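Local coordinates for Lmo0547 protein (Listeria monocytogenes, PDB 4R9N), which probably binds a sugar effector and, as a member of the SorC family of DNA-binding regulators, thereby helps to control transcription, at residues A[15-19]-A[235-241]; A[58-64]-A[93-99]; A[75-81]-A[107-112]; A[82-86]-A[204-208]; A[153-157]-A[172-176]. All coordinates share one frame; numbering follows the deposited sequence.

How the interactions relate
All five contacts lie in one sugar-binding domain built round a parallel sheet, and their chemistry follows their place in it. Interaction 3 pairs edge strand 110-111 with strand 79-82 and adds a water-bridged polar rim to an apolar side, whereas interaction 1 joins the chain just before edge strand 19-23 to the chain just before strand 242-246. Interactions 2 and 4 meet where strands give way to loops and touch through Asn-97 ND2 and Gly-86 O, 3.1 Å apart. Interaction 4 is buried and mostly backbone, whereas interaction 2 adds a bent arginine. Interaction 5 is also largely buried, an aromatic ring held against helix 169-177 with an exposed arginine at its margin.

Interaction 1 (A[15-19]-A[235-241]); sequences FGLEE and LNAGLID
Phe-15 lays one face of its ring on Leu-235, and the leucine is worth following outward from its backbone. Its CB lies 3.7 Å from Phe-15 CD1, at the near side of the ring. Beyond CG the two branches part. CD1 stands over the middle of the ring, 3.8 Å from the Phe-15 centroid and only 10° off the ring normal, a well-centred CH-pi contact. CD2 goes to the other hydrophobic neighbour, meeting Leu-17 CD2 at 3.6 Å with the two side chains almost perpendicular. The ring is also approached in its own plane, where Asn-236 OD1 comes 3.5 Å from Phe-15 CE1. Thus one helix end supplies both an apolar cover and a polar edge contact.

Farther along, the backbone takes over. The carbonyl O of Asp-241 receives a nearly straight bond, 163° at the hydrogen, from Glu-19 N at 3.3 Å, and a weak, bent one from Glu-18 N. A water lies within bonding distance of both Gly-16 O and Asp-241 OD1, while Asp-241 OD2 is bonded to Val-218 N and Glu-18 OE2 pairs with Arg-48. Helix 228-236 ends in a Schellman motif at Gly-238, so the chain turns back toward the sheet. The contact thereby ties the ends of helices 3-15 and 228-236 together just where edge strand 19-23 and its parallel neighbour 242-246 begin, with helix 247-253 packed against Phe-15 and Leu-235.

Interaction 2 (A[58-64]-A[93-99]); sequences SWGKTIR and DLHSNQI
Arg-64 folds its side chain over Leu-94 and Ile-99, illustrating how a long residue can serve an apolar and a polar partner at once. Its CB lies 3.9 Å from Leu-94 CD2, and bends at chi2 (80°) and chi3 (-102°) swing the guanidinium back to the start of the opposing segment. There NH2 donates to Asp-93 O at 3.1 Å, almost straight at 173°, with the acceptor in the guanidinium plane. Ile-99 CG1 lies over one face of this group, 3.7 Å from Arg-64 NH2. Beyond the contact, a salt bridge to Asp-102 and a bond to Asn-68 further fix its rotation.

Leu-94 fills the angle between three residues: its CB faces the Trp-59 ring at CE3, CD1 reaches Lys-61 CG, and CD2 takes the arginine stem. Its carbonyl O sits in the plane of the indole at the edge and accepts from Gly-60 N at 3.1 Å. Deeper in, Ile-63 CG2 meets Ile-99 CG2 at 4.0 Å.

Gly-60 and His-95 are the N-caps of helices 61-69 and 96-107. Two helix starts side by side after neighbouring parallel strands are characteristic of the Rossmann-like alpha/beta fold, whose ligand sites commonly lie at this end of the sheet.

Interaction 3 (A[75-81]-A[107-112]); sequences HKDLTII and MKCHSK
Leu-78 and Ile-80 meet the selenomethionine Met-107 and Cys-109 beside the start of two short parallel strands, on the side where Ile-80 points. The selenium does the touching first: Met-107 SE lies 3.6 Å from Leu-78 CD2. The bend at chi3 (-96°) then carries its methyl CE across to Ile-80 CD1, where the two side chains meet at about a right angle. Cys-109 fills the adjoining place, its SG 3.6 Å from Ile-80 CD1.

These side chains are positioned by backbone pairing. His-110 N donates to Leu-78 O at 2.9 Å, Ile-80 N to His-110 O, and Lys-112 N to Ile-80 O, the alternation expected of parallel strands. One more bond, from His-75 N to Met-107 O at 2.8 Å, fastens the type I turn of 75-78 to the end of helix 96-107. That helix lies against Ile-80 through Cys-100 and Leu-103, so strand 79-82, helix and edge strand 110-111 make a beta-alpha-beta crossover.

On the side where Thr-79 and His-110 point, Thr-79 OG1 lies 3.6 Å from His-110 CB. At the turn, water does the joining: one molecule bridges Lys-76 O and Lys-108 O, and another links Asp-77 OD1 to His-110 NE2. Farther along, Ile-81 CD1 rests on Lys-112 CG, the two chains running side by side. The contact thus divides by chemistry: the selenium of the substituted methionine and the cysteine sulfur pack on hydrocarbon, while water bridges the polar side.

Interaction 4 (A[82-86]-A[204-208]); sequences PLIGG and VIGLS
Leu-83 O is gripped twice, by Leu-207 N across the contact at 3.0 Å and by the side-chain amide of Asn-185, whose ND2 also serves Leu-207 O. The bond from Leu-207 N is fairly straight, 160° at the hydrogen. Two residues on, Gly-85 N returns a bond to Ile-205 O, again at 3.0 Å.

The pair of bonds frames a single bridge between Ile-84 and Gly-206, whose CA atoms come within 4.0 Å. No side chain stands on Gly-206 to keep the backbones apart, and its CA lies 3.1 Å from Leu-83 O. In the alpha/beta fold the bridge belongs to the connecting loops: 82-86 leaves the carboxyl end of strand 79-82. The other loop, 204-208, links helices 199-202 and 209-213.

Two side-chain pairs accompany the bridge. Leu-83 CD1 and Leu-207 CD2 lie 4.2 Å apart, the leucines side by side and pointing the same way. Ile-84 holds CG1 anti to its N (chi1 -178°), which extends CD1 to Val-204 CG1 at 4.1 Å. Past the bridge, Gly-206 O accepts from Arg-187 NH2, and Ile-205 rests on Lys-126 and Leu-129 of helix 123-131.

Interaction 5 (A[153-157]-A[172-176]); sequences SSPYN and IEELR
Pro-155 puts its CB 4.0 Å from Leu-175 CD1, the first touch between a loop and helix 169-177. In this alpha/beta fold the loop leads from strand 147-151 of the parallel sheet to helix 160-163, and here it packs on the next helix, 169-177. Next to this pair, the proline's carbonyl O faces Ile-172 CD1, and the two-stranded antiparallel unit 180-184 and 187-190 covers Pro-155 and Leu-175 through Val-180 and Phe-188.

Tyr-156 contributes the largest share of the buried surface. With CG beside the backbone N (chi1 -55°), its ring reaches across to the helix, between Pro-155 CG over the middle of one face and the Arg-176 side chain on the opposite face. The second approach is an off-centre cation-pi contact: Arg-176 CZ is 4.3 Å from the ring centroid, 35° off the normal, and ring and guanidinium planes differ by 30°. At the ring edge, in its plane, Ile-172 CG2 meets Tyr-156 CD1 at 3.7 Å. The hydroxyl passes the backbone at Leu-175 and Arg-176 and bonds to Val-180 O, which anchors the far end of the ring.

Arg-176 is steadied in turn by a salt bridge from NH1 to Glu-173 OE2 at 3.1 Å. At Asn-157, which is poorly ordered, a water accepts from the backbone N at 3.3 Å and, weakly, from Arg-176 NH2.

Interaction 1 (A[15-19]-A[235-241])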
# COMPACT_ATOMS: atom_id res chain seq x y z
N PHE A 15 -14.58 5.50 10.60
CA PHE A 15 -14.21 4.31 9.82
C PHE A 15 -13.93 3.08 10.67
O PHE A 15 -13.65 2.03 10.12
CB PHE A 15 -13.03 4.65 8.95
CG PHE A 15 -13.34 5.72 7.95
CD1 PHE A 15 -14.26 5.49 6.97
CD2 PHE A 15 -12.72 6.95 7.99
CE1 PHE A 15 -14.57 6.46 6.05
CE2 PHE A 15 -13.04 7.93 7.09
CZ PHE A 15 -13.96 7.67 6.09
N GLY A 16 -13.98 3.18 11.98
CA GLY A 16 -13.63 2.03 12.82
C GLY A 16 -12.15 1.66 12.73
O GLY A 16 -11.81 0.47 12.70
N LEU A 17 -11.26 2.66 12.67
CA LEU A 17 -9.83 2.40 12.68
C LEU A 17 -9.22 2.12 14.04
O LEU A 17 -9.65 2.62 15.09
CB LEU A 17 -9.06 3.55 12.03
CG LEU A 17 -9.57 3.90 10.61
CD1 LEU A 17 -9.14 5.29 10.19
CD2 LEU A 17 -9.13 2.85 9.60
N GLU A 18 -8.15 1.36 14.02
CA GLU A 18 -7.29 1.21 15.18
C GLU A 18 -6.60 2.55 15.50
O GLU A 18 -6.52 2.99 16.69
CB GLU A 18 -6.28 0.09 14.87
CG GLU A 18 -5.23 -0.19 15.93
CD GLU A 18 -4.20 -1.22 15.46
OE1 GLU A 18 -4.48 -1.98 14.50
OE2 GLU A 18 -3.09 -1.25 16.03
N GLU A 19 -6.12 3.23 14.47
CA GLU A 19 -5.47 4.51 14.65
C GLU A 19 -5.46 5.36 13.40
O GLU A 19 -5.32 4.85 12.28
CB GLU A 19 -4.01 4.35 15.14
CG GLU A 19 -3.37 5.70 15.49
CD GLU A 19 -1.93 5.63 15.97
OE1 GLU A 19 -1.28 4.56 15.84
OE2 GLU A 19 -1.42 6.67 16.51
N LEU A 235 -11.51 2.03 3.19
CA LEU A 235 -11.74 2.22 4.63
C LEU A 235 -13.07 1.62 5.04
O LEU A 235 -13.12 0.87 6.02
CB LEU A 235 -11.75 3.69 5.02
CG LEU A 235 -10.41 4.38 5.03
CD1 LEU A 235 -10.54 5.89 5.09
CD2 LEU A 235 -9.53 3.83 6.16
N ASN A 236 -14.11 1.85 4.24
CA ASN A 236 -15.45 1.24 4.49
C ASN A 236 -15.48 -0.29 4.46
O ASN A 236 -16.23 -0.91 5.24
CB ASN A 236 -16.50 1.80 3.51
CG ASN A 236 -16.81 3.28 3.77
OD1 ASN A 236 -16.56 3.80 4.86
ND2 ASN A 236 -17.35 3.96 2.77
N ALA A 237 -14.64 -0.88 3.61
CA ALA A 237 -14.52 -2.31 3.50
C ALA A 237 -13.65 -2.94 4.57
O ALA A 237 -13.47 -4.15 4.58
CB ALA A 237 -13.93 -2.66 2.13
N GLY A 238 -13.06 -2.14 5.45
CA GLY A 238 -12.25 -2.69 6.51
C GLY A 238 -10.92 -3.25 6.04
O GLY A 238 -10.38 -4.16 6.64
N LEU A 239 -10.40 -2.74 4.94
CA LEU A 239 -9.12 -3.26 4.46
C LEU A 239 -7.93 -2.67 5.25
O LEU A 239 -6.82 -3.18 5.13
CB LEU A 239 -8.91 -2.88 3.03
CG LEU A 239 -9.94 -3.49 2.09
CD1 LEU A 239 -9.76 -3.00 0.65
CD2 LEU A 239 -9.80 -5.03 2.17
N ILE A 240 -8.18 -1.58 5.97
CA ILE A 240 -7.14 -0.72 6.54
C ILE A 240 -7.43 -0.54 8.01
O ILE A 240 -8.53 -0.22 8.42
CB ILE A 240 -7.13 0.67 5.89
CG1 ILE A 240 -6.68 0.56 4.45
CG2 ILE A 240 -6.30 1.69 6.69
CD1 ILE A 240 -7.17 1.71 3.59
N ASP A 241 -6.38 -0.63 8.79
CA ASP A 241 -6.43 -0.47 10.26
C ASP A 241 -5.88 0.86 10.76
O ASP A 241 -6.36 1.39 11.77
CB ASP A 241 -5.71 -1.64 10.92
CG ASP A 241 -6.31 -2.98 10.52
OD1 ASP A 241 -7.54 -3.18 10.80
OD2 ASP A 241 -5.58 -3.85 9.90
O HOH W 1 -9.34 -1.28 12.26

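Interaction 2 (A[58-64]-A[93-99])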
# COMPACT_ATOMS: atom_id res chain seq x y z
N SER A 58 4.27 -2.97 0.22
CA SER A 58 3.83 -2.91 -1.15
C SER A 58 4.80 -2.12 -2.03
O SER A 58 6.01 -2.23 -1.89
CB SER A 58 2.38 -2.41 -1.20
OG SER A 58 1.79 -2.60 -2.46
N TRP A 59 4.28 -1.33 -2.96
CA TRP A 59 5.08 -0.59 -3.90
C TRP A 59 4.55 0.83 -4.13
O TRP A 59 3.48 1.21 -3.63
CB TRP A 59 5.05 -1.40 -5.21
CG TRP A 59 3.88 -1.07 -6.00
CD1 TRP A 59 2.58 -1.48 -5.79
CD2 TRP A 59 3.86 -0.22 -7.15
NE1 TRP A 59 1.75 -0.88 -6.74
CE2 TRP A 59 2.52 -0.12 -7.58
CE3 TRP A 59 4.85 0.50 -7.85
CZ2 TRP A 59 2.16 0.65 -8.68
CZ3 TRP A 59 4.49 1.25 -8.95
CH2 TRP A 59 3.15 1.34 -9.34
N GLY A 60 5.26 1.60 -4.92
CA GLY A 60 4.73 2.88 -5.39
C GLY A 60 5.44 4.10 -4.92
O GLY A 60 6.31 4.04 -4.09
N LYS A 61 5.05 5.25 -5.48
CA LYS A 61 5.74 6.47 -5.17
C LYS A 61 5.65 6.86 -3.71
O LYS A 61 6.63 7.35 -3.17
CB LYS A 61 5.25 7.66 -6.03
CG LYS A 61 5.60 7.51 -7.50
CD LYS A 61 4.98 8.62 -8.38
CE LYS A 61 5.57 8.52 -9.76
NZ LYS A 61 5.05 9.56 -10.67
N THR A 62 4.49 6.72 -3.09
CA THR A 62 4.34 7.12 -1.72
C THR A 62 5.19 6.25 -0.73
O THR A 62 5.91 6.74 0.16
CB THR A 62 2.84 7.10 -1.32
OG1 THR A 62 2.07 7.98 -2.17
CG2 THR A 62 2.70 7.56 0.02
N ILE A 63 5.12 4.97 -0.93
CA ILE A 63 5.98 4.06 -0.15
C ILE A 63 7.49 4.28 -0.43
O ILE A 63 8.29 4.16 0.48
CB ILE A 63 5.54 2.62 -0.40
CG1 ILE A 63 4.13 2.46 0.23
CG2 ILE A 63 6.47 1.63 0.29
CD1 ILE A 63 3.49 1.24 -0.25
N ARG A 64 7.85 4.57 -1.68
CA ARG A 64 9.25 4.91 -2.00
C ARG A 64 9.73 6.13 -1.16
O ARG A 64 10.80 6.10 -0.54
CB ARG A 64 9.42 5.11 -3.48
CG ARG A 64 10.80 5.59 -3.86
CD ARG A 64 11.72 4.38 -3.86
NE ARG A 64 12.50 4.33 -2.68
CZ ARG A 64 13.39 3.41 -2.39
NH1 ARG A 64 14.09 3.60 -1.28
NH2 ARG A 64 13.57 2.34 -3.16
N ASP A 93 13.07 0.73 -8.78
CA ASP A 93 13.10 2.01 -8.05
C ASP A 93 11.87 2.11 -7.08
O ASP A 93 12.01 2.13 -5.84
CB ASP A 93 13.12 3.19 -9.05
CG ASP A 93 13.61 4.49 -8.41
OD1 ASP A 93 13.16 4.84 -7.28
OD2 ASP A 93 14.45 5.19 -9.04
N LEU A 94 10.70 2.11 -7.69
CA LEU A 94 9.38 2.02 -7.05
C LEU A 94 8.92 0.58 -6.70
O LEU A 94 7.86 0.42 -6.06
CB LEU A 94 8.32 2.60 -8.00
CG LEU A 94 8.43 4.05 -8.45
CD1 LEU A 94 7.13 4.45 -9.17
CD2 LEU A 94 8.69 5.04 -7.31
N HIS A 95 9.65 -0.43 -7.18
CA HIS A 95 9.34 -1.85 -6.98
C HIS A 95 9.55 -2.29 -5.59
O HIS A 95 10.52 -1.85 -4.94
CB HIS A 95 10.26 -2.70 -7.86
CG HIS A 95 10.00 -2.53 -9.31
ND1 HIS A 95 10.50 -3.38 -10.27
CD2 HIS A 95 9.28 -1.60 -9.98
CE1 HIS A 95 10.09 -2.99 -11.47
NE2 HIS A 95 9.34 -1.92 -11.31
N SER A 96 8.62 -3.10 -5.13
CA SER A 96 8.58 -3.62 -3.78
C SER A 96 9.95 -4.22 -3.39
O SER A 96 10.45 -3.96 -2.32
CB SER A 96 7.54 -4.71 -3.70
OG SER A 96 7.19 -5.02 -2.37
N ASN A 97 10.57 -4.99 -4.28
CA ASN A 97 11.85 -5.63 -3.93
C ASN A 97 12.96 -4.69 -3.55
O ASN A 97 13.68 -4.94 -2.59
CB ASN A 97 12.37 -6.52 -5.07
CG ASN A 97 11.59 -7.82 -5.20
OD1 ASN A 97 11.37 -8.52 -4.22
ND2 ASN A 97 11.27 -8.20 -6.43
N GLN A 98 13.13 -3.62 -4.33
CA GLN A 98 14.13 -2.62 -4.08
C GLN A 98 13.79 -1.80 -2.82
O GLN A 98 14.70 -1.49 -2.04
CB GLN A 98 14.24 -1.65 -5.23
CG GLN A 98 15.34 -0.60 -5.03
CD GLN A 98 16.75 -1.17 -5.15
OE1 GLN A 98 17.04 -1.97 -6.05
NE2 GLN A 98 17.63 -0.78 -4.22
N ILE A 99 12.50 -1.47 -2.63
CA ILE A 99 12.09 -0.80 -1.40
C ILE A 99 12.43 -1.64 -0.13
O ILE A 99 12.96 -1.15 0.88
CB ILE A 99 10.59 -0.40 -1.44
CG1 ILE A 99 10.35 0.69 -2.51
CG2 ILE A 99 10.14 0.11 -0.09
CD1 ILE A 99 8.90 0.79 -2.92

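Interaction 3 (A[75-81]-A[107-112])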
# COMPACT_ATOMS: atom_id res chain seq x y z
N HIS A 75 17.13 -3.04 13.68
CA HIS A 75 16.11 -4.00 14.15
C HIS A 75 16.48 -5.33 13.54
O HIS A 75 15.84 -5.84 12.61
CB HIS A 75 14.71 -3.53 13.72
CG HIS A 75 13.55 -4.33 14.26
ND1 HIS A 75 13.66 -5.49 15.01
CD2 HIS A 75 12.22 -4.11 14.12
CE1 HIS A 75 12.46 -5.96 15.29
NE2 HIS A 75 11.56 -5.14 14.76
N LYS A 76 17.59 -5.88 14.01
CA LYS A 76 18.21 -6.99 13.27
C LYS A 76 17.35 -8.27 13.17
O LYS A 76 17.49 -9.03 12.19
CB LYS A 76 19.60 -7.30 13.83
CG LYS A 76 19.52 -7.92 15.21
CD LYS A 76 20.85 -8.48 15.71
CE LYS A 76 20.60 -9.65 16.66
NZ LYS A 76 19.60 -9.30 17.72
N ASP A 77 16.42 -8.48 14.10
CA ASP A 77 15.55 -9.64 14.03
C ASP A 77 14.31 -9.51 13.09
O ASP A 77 13.59 -10.44 12.93
CB ASP A 77 15.09 -10.10 15.43
CG ASP A 77 16.27 -10.56 16.34
OD1 ASP A 77 17.34 -10.98 15.83
OD2 ASP A 77 16.13 -10.50 17.58
N LEU A 78 14.06 -8.35 12.51
CA LEU A 78 12.92 -8.16 11.65
C LEU A 78 13.09 -8.94 10.35
O LEU A 78 14.21 -9.05 9.88
CB LEU A 78 12.78 -6.66 11.31
CG LEU A 78 11.55 -6.25 10.46
CD1 LEU A 78 10.23 -6.48 11.17
CD2 LEU A 78 11.59 -4.76 10.15
N THR A 79 12.02 -9.46 9.77
CA THR A 79 12.03 -9.89 8.37
C THR A 79 11.04 -9.07 7.57
O THR A 79 9.89 -8.98 7.95
CB THR A 79 11.70 -11.39 8.26
OG1 THR A 79 12.68 -12.09 9.04
CG2 THR A 79 11.78 -11.90 6.84
N ILE A 80 11.53 -8.45 6.49
CA ILE A 80 10.71 -7.62 5.56
C ILE A 80 10.41 -8.43 4.30
O ILE A 80 11.34 -9.03 3.71
CB ILE A 80 11.48 -6.34 5.18
CG1 ILE A 80 11.92 -5.62 6.42
CG2 ILE A 80 10.61 -5.39 4.35
CD1 ILE A 80 12.81 -4.43 6.09
N ILE A 81 9.14 -8.43 3.91
CA ILE A 81 8.63 -9.26 2.82
C ILE A 81 7.90 -8.37 1.80
O ILE A 81 6.95 -7.65 2.15
CB ILE A 81 7.57 -10.26 3.31
CG1 ILE A 81 8.03 -11.00 4.57
CG2 ILE A 81 7.12 -11.21 2.19
CD1 ILE A 81 9.07 -12.03 4.30
N MSE A 107 17.76 -1.07 8.61
CA MSE A 107 17.51 -1.77 9.90
C MSE A 107 18.46 -2.91 10.18
O MSE A 107 18.33 -3.63 11.21
CB MSE A 107 16.06 -2.24 9.99
CG MSE A 107 15.15 -1.07 10.02
SE MSE A 107 13.29 -1.60 10.38
CE MSE A 107 12.76 -1.63 8.50
N LYS A 108 19.37 -3.15 9.24
CA LYS A 108 20.30 -4.28 9.26
C LYS A 108 19.62 -5.60 9.57
O LYS A 108 20.09 -6.40 10.39
CB LYS A 108 21.42 -4.01 10.27
CG LYS A 108 22.24 -2.78 9.95
CD LYS A 108 23.37 -2.63 10.96
CE LYS A 108 24.28 -1.45 10.63
NZ LYS A 108 24.90 -1.62 9.28
N CYS A 109 18.51 -5.86 8.89
CA CYS A 109 17.61 -6.98 9.23
C CYS A 109 17.54 -8.03 8.11
O CYS A 109 18.43 -8.08 7.26
CB CYS A 109 16.24 -6.39 9.64
SG CYS A 109 15.33 -5.66 8.28
N HIS A 110 16.56 -8.91 8.14
CA HIS A 110 16.38 -9.91 7.08
C HIS A 110 15.34 -9.41 6.06
O HIS A 110 14.48 -8.55 6.36
CB HIS A 110 15.93 -11.22 7.68
CG HIS A 110 16.73 -11.65 8.87
ND1 HIS A 110 18.02 -12.15 8.76
CD2 HIS A 110 16.44 -11.62 10.19
CE1 HIS A 110 18.48 -12.43 9.97
NE2 HIS A 110 17.54 -12.12 10.85
N SER A 111 15.40 -9.94 4.85
CA SER A 111 14.37 -9.63 3.81
C SER A 111 14.27 -10.78 2.87
O SER A 111 15.23 -11.61 2.80
CB SER A 111 14.73 -8.34 3.04
OG SER A 111 15.97 -8.49 2.37
N LYS A 112 13.14 -10.88 2.19
CA LYS A 112 12.97 -11.86 1.16
C LYS A 112 12.77 -11.13 -0.14
O LYS A 112 12.48 -9.97 -0.17
CB LYS A 112 11.76 -12.78 1.49
CG LYS A 112 11.97 -13.68 2.72
CD LYS A 112 13.22 -14.54 2.57
CE LYS A 112 13.16 -15.85 3.34
NZ LYS A 112 12.76 -15.54 4.73
O HOH W 2 19.75 -9.42 10.84
O HOH W 3 17.74 -12.45 13.59

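Interaction 4 (A[82-86]-A[204-208])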
# COMPACT_ATOMS: atom_id res chain seq x y z
N PRO A 82 8.27 -8.47 0.51
CA PRO A 82 7.54 -7.72 -0.53
C PRO A 82 6.21 -8.41 -0.77
O PRO A 82 6.13 -9.68 -0.74
CB PRO A 82 8.49 -7.81 -1.77
CG PRO A 82 9.30 -8.97 -1.51
CD PRO A 82 9.46 -9.14 -0.03
N LEU A 83 5.16 -7.62 -0.94
CA LEU A 83 3.82 -8.16 -1.06
C LEU A 83 3.40 -8.24 -2.56
O LEU A 83 2.26 -8.61 -2.84
CB LEU A 83 2.84 -7.34 -0.30
CG LEU A 83 3.09 -7.35 1.20
CD1 LEU A 83 2.12 -6.42 1.90
CD2 LEU A 83 3.07 -8.71 1.79
N ILE A 84 4.29 -7.84 -3.47
CA ILE A 84 3.94 -7.80 -4.91
C ILE A 84 5.25 -7.98 -5.66
O ILE A 84 6.28 -7.56 -5.18
CB ILE A 84 3.25 -6.50 -5.32
CG1 ILE A 84 2.88 -6.58 -6.80
CG2 ILE A 84 4.05 -5.24 -5.02
CD1 ILE A 84 1.72 -5.79 -7.12
N GLY A 85 5.22 -8.66 -6.80
CA GLY A 85 6.43 -8.88 -7.60
C GLY A 85 6.90 -7.61 -8.36
O GLY A 85 6.31 -6.59 -8.24
N GLY A 86 7.91 -7.80 -9.20
CA GLY A 86 8.39 -6.80 -10.19
C GLY A 86 9.88 -6.56 -9.98
O GLY A 86 10.30 -6.43 -8.82
N VAL A 204 -2.09 -10.98 -11.32
CA VAL A 204 -1.13 -10.29 -10.49
C VAL A 204 -0.45 -11.30 -9.54
O VAL A 204 -1.14 -12.12 -8.91
CB VAL A 204 -1.84 -9.17 -9.69
CG1 VAL A 204 -0.91 -8.60 -8.61
CG2 VAL A 204 -2.25 -8.04 -10.61
N ILE A 205 0.87 -11.22 -9.42
CA ILE A 205 1.59 -12.03 -8.45
C ILE A 205 1.83 -11.16 -7.24
O ILE A 205 2.70 -10.32 -7.23
CB ILE A 205 2.91 -12.58 -9.04
CG1 ILE A 205 2.59 -13.44 -10.31
CG2 ILE A 205 3.63 -13.42 -7.97
CD1 ILE A 205 3.75 -14.09 -10.97
N GLY A 206 1.05 -11.39 -6.19
CA GLY A 206 1.18 -10.68 -4.94
C GLY A 206 -0.06 -10.98 -4.11
O GLY A 206 -0.99 -11.67 -4.55
N LEU A 207 -0.08 -10.41 -2.92
CA LEU A 207 -1.15 -10.59 -1.96
C LEU A 207 -2.45 -10.03 -2.46
O LEU A 207 -2.48 -8.90 -2.98
CB LEU A 207 -0.74 -9.80 -0.71
CG LEU A 207 -1.29 -10.08 0.65
CD1 LEU A 207 -0.41 -11.11 1.32
CD2 LEU A 207 -1.25 -8.82 1.50
N SER A 208 -3.55 -10.77 -2.30
CA SER A 208 -4.89 -10.37 -2.67
C SER A 208 -5.54 -9.50 -1.60
O SER A 208 -5.05 -9.40 -0.45
CB SER A 208 -5.75 -11.61 -2.89
OG SER A 208 -6.01 -12.17 -1.60

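Interaction 5 (A[153-157]-A[172-176])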
# COMPACT_ATOMS: atom_id res chain seq x y z
N SER A 153 -4.41 3.82 -4.47
CA SER A 153 -4.36 4.65 -5.67
C SER A 153 -5.64 4.55 -6.47
O SER A 153 -6.53 3.78 -6.15
CB SER A 153 -3.14 4.25 -6.51
OG SER A 153 -3.01 5.20 -7.58
N SER A 154 -5.74 5.40 -7.48
CA SER A 154 -6.89 5.42 -8.37
C SER A 154 -6.25 5.22 -9.71
O SER A 154 -5.30 5.93 -10.01
CB SER A 154 -7.60 6.77 -8.29
OG SER A 154 -8.51 6.91 -9.37
N PRO A 155 -6.77 4.30 -10.54
CA PRO A 155 -6.18 4.09 -11.84
C PRO A 155 -6.48 5.20 -12.85
O PRO A 155 -6.02 5.08 -13.94
CB PRO A 155 -6.85 2.81 -12.33
CG PRO A 155 -8.22 2.87 -11.74
CD PRO A 155 -7.96 3.44 -10.36
N TYR A 156 -7.22 6.24 -12.47
CA TYR A 156 -7.76 7.20 -13.44
C TYR A 156 -7.00 8.53 -13.40
O TYR A 156 -6.12 8.73 -12.58
CB TYR A 156 -9.24 7.44 -13.14
CG TYR A 156 -10.06 6.18 -13.12
CD1 TYR A 156 -10.04 5.27 -14.21
CD2 TYR A 156 -10.82 5.84 -11.99
CE1 TYR A 156 -10.78 4.08 -14.18
CE2 TYR A 156 -11.57 4.66 -11.96
CZ TYR A 156 -11.55 3.78 -13.07
OH TYR A 156 -12.29 2.59 -13.02
N ASN A 157 -7.36 9.44 -14.30
CA ASN A 157 -6.68 10.75 -14.39
C ASN A 157 -5.14 10.68 -14.28
O ASN A 157 -4.54 11.25 -13.36
CB ASN A 157 -7.26 11.81 -13.41
CG ASN A 157 -8.17 11.22 -12.33
OD1 ASN A 157 -9.38 11.14 -12.52
ND2 ASN A 157 -7.58 10.85 -11.19
N ILE A 172 -7.63 0.67 -18.74
CA ILE A 172 -8.43 1.67 -17.99
C ILE A 172 -9.93 1.59 -18.35
O ILE A 172 -10.80 1.67 -17.48
CB ILE A 172 -7.84 3.09 -18.10
CG1 ILE A 172 -6.46 3.09 -17.42
CG2 ILE A 172 -8.85 4.12 -17.57
CD1 ILE A 172 -5.59 4.30 -17.68
N GLU A 173 -10.23 1.41 -19.62
CA GLU A 173 -11.62 1.32 -19.98
C GLU A 173 -12.28 0.04 -19.45
O GLU A 173 -13.40 0.07 -19.03
CB GLU A 173 -11.83 1.59 -21.45
CG GLU A 173 -11.56 3.07 -21.75
CD GLU A 173 -12.13 4.04 -20.67
OE1 GLU A 173 -13.20 3.74 -20.09
OE2 GLU A 173 -11.51 5.09 -20.38
N GLU A 174 -11.54 -1.03 -19.37
CA GLU A 174 -12.05 -2.26 -18.73
C GLU A 174 -12.38 -2.00 -17.26
O GLU A 174 -13.48 -2.34 -16.78
CB GLU A 174 -11.05 -3.41 -18.97
CG GLU A 174 -11.15 -4.62 -18.06
CD GLU A 174 -12.41 -5.46 -18.23
OE1 GLU A 174 -13.28 -5.12 -19.05
OE2 GLU A 174 -12.51 -6.47 -17.47
N LEU A 175 -11.47 -1.33 -16.56
CA LEU A 175 -11.67 -1.01 -15.15
C LEU A 175 -12.86 -0.13 -14.93
O LEU A 175 -13.65 -0.43 -14.05
CB LEU A 175 -10.37 -0.39 -14.57
CG LEU A 175 -9.13 -1.31 -14.63
CD1 LEU A 175 -7.90 -0.63 -14.07
CD2 LEU A 175 -9.33 -2.56 -13.79
N ARG A 176 -13.05 0.92 -15.76
CA ARG A 176 -14.23 1.77 -15.69
C ARG A 176 -15.50 0.98 -15.92
O ARG A 176 -16.47 1.10 -15.19
CB ARG A 176 -14.16 2.92 -16.74
CG ARG A 176 -14.62 4.28 -16.21
CD ARG A 176 -14.28 5.46 -17.13
NE ARG A 176 -13.57 6.53 -16.39
CZ ARG A 176 -12.32 6.96 -16.63
NH1 ARG A 176 -11.58 6.45 -17.61
NH2 ARG A 176 -11.80 7.94 -15.87
O HOH W 4 -8.57 8.29 -17.13